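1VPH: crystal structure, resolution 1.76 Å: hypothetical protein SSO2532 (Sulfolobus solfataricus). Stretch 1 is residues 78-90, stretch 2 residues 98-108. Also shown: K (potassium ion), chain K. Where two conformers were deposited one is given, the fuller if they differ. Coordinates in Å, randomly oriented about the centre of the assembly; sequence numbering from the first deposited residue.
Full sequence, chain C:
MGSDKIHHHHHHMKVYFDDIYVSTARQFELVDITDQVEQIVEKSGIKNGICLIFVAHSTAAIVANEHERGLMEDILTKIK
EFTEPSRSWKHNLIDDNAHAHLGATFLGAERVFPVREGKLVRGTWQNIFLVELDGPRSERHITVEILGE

Stretch 1, residues 78-90: KIKEFTEPSRSWK
Stretch 2, residues 98-108: AHAHLGATFLG

No direct hydrogen bond joins the two stretches; two aromatic rings, W89 and H99, instead each take an aliphatic group over one face, and one water bridges the backbones, donating to P85 O (3.2 Å) and accepting from H99 N (3.1 Å). Helix 78-83 crosses helix 98-107 at 112°, with axes 9.2 Å apart at closest approach. T83 lies nearest H99 (CA to CA 4.6 Å), where T83 CB sits 3.2 Å from H99 O. T83 CG2 also lies 3.5 Å from G103 N, and an ideal CB on G103 would be a tight 3.2 Å from T83 CG2. T83 (chi1 p) turns OG1 back to I79 O, a hydrogen bond of 3.0 Å within its own helix.

E84, with phi/psi 60/68, ends helical geometry and opens a type I turn to R87, clasped by a salt bridge from R87 NH1 to E84 OE2 (3.0 Å). P85 CB lies 4.0 Å from the centroid of the H99 ring (chi1 p), 16° off its normal, a CH-pi contact with the electron-rich face. The chain then returns W89 (chi1 m, chi2 113°), whose NE1 donates to T83 O (3.0 Å). This anchors the indole while L102 CD1 (L102 m,t) makes a second CH-pi contact, 3.6 Å from the centroid of its six-membered ring and 25° off the normal; W89 CB meets A98 CB at 3.4 Å.

Toward the C-terminal end of helix 98-107, and earlier in stretch 1, F82 (chi1 t) points its edge at the face of F106 (chi1 m), planes at 82°, and I79 CD1 touches L107 CD1 at 3.8 Å.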

# COMPACT_ATOMS: atom_id res chain seq x y z
N LYS C 78 -5.91 8.60 -15.99
CA LYS C 78 -6.76 7.70 -15.20
C LYS C 78 -7.02 8.27 -13.77
O LYS C 78 -8.13 8.22 -13.27
CB LYS C 78 -6.09 6.34 -15.14
CG LYS C 78 -6.79 5.31 -14.27
CD LYS C 78 -7.85 4.52 -15.00
CE LYS C 78 -9.16 5.16 -15.12
NZ LYS C 78 -9.85 4.69 -16.43
N ILE C 79 -5.98 8.77 -13.10
CA ILE C 79 -6.16 9.38 -11.79
C ILE C 79 -7.15 10.56 -11.86
O ILE C 79 -8.11 10.66 -11.06
CB ILE C 79 -4.81 9.81 -11.22
CG1 ILE C 79 -3.95 8.59 -10.93
CG2 ILE C 79 -5.01 10.64 -9.90
CD1 ILE C 79 -2.54 8.90 -10.52
N LYS C 80 -6.98 11.42 -12.86
CA LYS C 80 -7.91 12.53 -13.05
C LYS C 80 -9.35 12.09 -13.26
O LYS C 80 -10.27 12.66 -12.67
CB LYS C 80 -7.47 13.39 -14.26
CG LYS C 80 -7.95 14.82 -14.23
CD LYS C 80 -7.33 15.64 -15.38
N GLU C 81 -9.56 11.11 -14.12
CA GLU C 81 -10.90 10.59 -14.41
C GLU C 81 -11.55 9.98 -13.18
O GLU C 81 -12.77 10.18 -12.95
CB GLU C 81 -10.81 9.60 -15.55
CG GLU C 81 -10.50 10.33 -16.86
CD GLU C 81 -10.32 9.39 -18.05
OE1 GLU C 81 -10.36 8.15 -17.84
OE2 GLU C 81 -10.17 9.91 -19.20
N PHE C 82 -10.75 9.24 -12.40
CA PHE C 82 -11.19 8.61 -11.19
C PHE C 82 -11.54 9.57 -10.04
O PHE C 82 -12.49 9.34 -9.32
CB PHE C 82 -10.06 7.72 -10.73
CG PHE C 82 -10.29 7.05 -9.42
CD1 PHE C 82 -11.19 6.00 -9.31
CD2 PHE C 82 -9.53 7.40 -8.33
CE1 PHE C 82 -11.35 5.35 -8.11
CE2 PHE C 82 -9.71 6.78 -7.13
CZ PHE C 82 -10.62 5.73 -7.02
N THR C 83 -10.76 10.65 -9.91
CA THR C 83 -10.92 11.58 -8.78
C THR C 83 -11.88 12.74 -9.07
O THR C 83 -12.34 13.38 -8.12
CB THR C 83 -9.57 12.19 -8.36
OG1 THR C 83 -9.04 12.96 -9.44
CG2 THR C 83 -8.58 11.13 -7.91
N GLU C 84 -12.10 13.03 -10.36
CA GLU C 84 -13.07 14.05 -10.79
C GLU C 84 -12.79 15.48 -10.30
O GLU C 84 -13.54 16.03 -9.46
CB GLU C 84 -14.46 13.64 -10.40
CG GLU C 84 -14.81 12.31 -10.94
CD GLU C 84 -16.27 12.00 -10.78
OE1 GLU C 84 -17.08 12.54 -11.59
OE2 GLU C 84 -16.61 11.25 -9.84
N PRO C 85 -11.70 16.11 -10.79
CA PRO C 85 -11.42 17.44 -10.30
C PRO C 85 -12.57 18.43 -10.45
O PRO C 85 -12.66 19.32 -9.63
CB PRO C 85 -10.19 17.85 -11.09
CG PRO C 85 -9.55 16.55 -11.39
CD PRO C 85 -10.64 15.65 -11.69
N SER C 86 -13.46 18.25 -11.42
CA SER C 86 -14.53 19.21 -11.66
C SER C 86 -15.80 18.95 -10.84
O SER C 86 -16.73 19.75 -10.88
CB SER C 86 -14.98 19.14 -13.12
OG SER C 86 -16.06 18.20 -13.25
N ARG C 87 -15.84 17.84 -10.11
CA ARG C 87 -17.03 17.47 -9.33
C ARG C 87 -17.21 18.30 -8.02
O ARG C 87 -16.26 18.64 -7.36
CB ARG C 87 -16.99 15.98 -8.99
CG ARG C 87 -18.12 15.45 -8.13
CD ARG C 87 -18.21 13.96 -8.26
NE ARG C 87 -19.25 13.45 -7.39
CZ ARG C 87 -19.52 12.15 -7.23
NH1 ARG C 87 -18.85 11.27 -7.90
NH2 ARG C 87 -20.48 11.76 -6.41
N SER C 88 -18.46 18.56 -7.66
CA SER C 88 -18.78 19.34 -6.48
C SER C 88 -18.69 18.46 -5.25
O SER C 88 -19.67 18.28 -4.54
CB SER C 88 -20.20 19.90 -6.55
OG SER C 88 -20.34 20.89 -7.55
N TRP C 89 -17.51 17.93 -5.00
CA TRP C 89 -17.25 17.23 -3.75
C TRP C 89 -17.51 18.16 -2.56
O TRP C 89 -17.31 19.39 -2.65
CB TRP C 89 -15.82 16.76 -3.69
CG TRP C 89 -15.47 15.70 -4.70
CD1 TRP C 89 -14.61 15.85 -5.74
CD2 TRP C 89 -15.99 14.38 -4.79
NE1 TRP C 89 -14.51 14.68 -6.44
CE2 TRP C 89 -15.34 13.75 -5.88
CE3 TRP C 89 -16.93 13.65 -4.04
CZ2 TRP C 89 -15.60 12.42 -6.27
CZ3 TRP C 89 -17.17 12.28 -4.43
CH2 TRP C 89 -16.49 11.71 -5.52
N LYS C 90 -17.94 17.56 -1.44
CA LYS C 90 -18.24 18.33 -0.23
C LYS C 90 -17.04 19.07 0.36
O LYS C 90 -17.20 20.17 0.86
CB LYS C 90 -18.86 17.40 0.83
CG LYS C 90 -20.34 17.10 0.60
N ALA C 98 -10.48 18.43 -3.38
CA ALA C 98 -11.06 17.16 -2.95
C ALA C 98 -10.54 16.02 -3.78
O ALA C 98 -10.17 15.01 -3.23
CB ALA C 98 -12.55 17.18 -2.99
N HIS C 99 -10.49 16.21 -5.10
CA HIS C 99 -10.03 15.16 -6.00
C HIS C 99 -8.64 14.67 -5.60
O HIS C 99 -8.35 13.47 -5.69
CB HIS C 99 -9.99 15.69 -7.44
CG HIS C 99 -8.84 16.62 -7.69
ND1 HIS C 99 -8.88 17.96 -7.37
CD2 HIS C 99 -7.57 16.38 -8.12
CE1 HIS C 99 -7.72 18.52 -7.67
NE2 HIS C 99 -6.90 17.58 -8.12
N ALA C 100 -7.77 15.60 -5.19
CA ALA C 100 -6.39 15.28 -4.85
C ALA C 100 -6.31 14.43 -3.60
O ALA C 100 -5.56 13.46 -3.54
CB ALA C 100 -5.59 16.59 -4.65
N HIS C 101 -7.13 14.77 -2.62
CA HIS C 101 -7.23 13.96 -1.40
C HIS C 101 -7.76 12.54 -1.70
O HIS C 101 -7.28 11.56 -1.15
CB HIS C 101 -8.22 14.59 -0.43
CG HIS C 101 -7.74 15.89 0.17
ND1 HIS C 101 -6.80 15.92 1.18
CD2 HIS C 101 -8.10 17.17 -0.06
CE1 HIS C 101 -6.60 17.17 1.54
NE2 HIS C 101 -7.36 17.95 0.79
N LEU C 102 -8.75 12.43 -2.59
CA LEU C 102 -9.28 11.12 -2.99
C LEU C 102 -8.24 10.25 -3.66
O LEU C 102 -8.09 9.12 -3.31
CB LEU C 102 -10.49 11.33 -3.89
CG LEU C 102 -11.73 11.99 -3.28
CD1 LEU C 102 -12.85 12.14 -4.32
CD2 LEU C 102 -12.26 11.24 -2.12
N GLY C 103 -7.50 10.81 -4.61
CA GLY C 103 -6.43 10.08 -5.30
C GLY C 103 -5.38 9.59 -4.34
O GLY C 103 -4.93 8.45 -4.40
N ALA C 104 -4.94 10.47 -3.45
CA ALA C 104 -3.88 10.13 -2.51
C ALA C 104 -4.37 9.04 -1.54
O ALA C 104 -3.65 8.12 -1.19
CB ALA C 104 -3.46 11.33 -1.74
N THR C 105 -5.63 9.16 -1.12
CA THR C 105 -6.24 8.18 -0.21
C THR C 105 -6.18 6.77 -0.83
O THR C 105 -5.85 5.81 -0.16
CB THR C 105 -7.70 8.55 0.14
OG1 THR C 105 -7.77 9.77 0.91
CG2 THR C 105 -8.38 7.45 0.90
N PHE C 106 -6.57 6.65 -2.09
CA PHE C 106 -6.52 5.37 -2.82
C PHE C 106 -5.12 4.91 -3.11
O PHE C 106 -4.84 3.74 -2.97
CB PHE C 106 -7.30 5.43 -4.11
CG PHE C 106 -8.77 5.12 -3.93
CD1 PHE C 106 -9.62 6.06 -3.36
CD2 PHE C 106 -9.27 3.87 -4.27
CE1 PHE C 106 -10.97 5.76 -3.16
CE2 PHE C 106 -10.60 3.58 -4.11
CZ PHE C 106 -11.45 4.54 -3.55
N LEU C 107 -4.24 5.83 -3.52
CA LEU C 107 -2.92 5.42 -4.03
C LEU C 107 -2.02 5.03 -2.88
O LEU C 107 -1.17 4.17 -3.03
CB LEU C 107 -2.29 6.54 -4.81
CG LEU C 107 -2.99 6.75 -6.18
CD1 LEU C 107 -2.56 8.02 -6.87
CD2 LEU C 107 -2.76 5.51 -7.06
N GLY C 108 -2.14 5.77 -1.80
CA GLY C 108 -1.32 5.58 -0.62
C GLY C 108 -0.14 6.57 -0.55
O GLY C 108 0.48 6.92 -1.57
K K K . -7.83 20.12 0.91
O HOH W 1 -11.82 18.54 -6.60
O HOH W 2 -7.89 20.33 2.93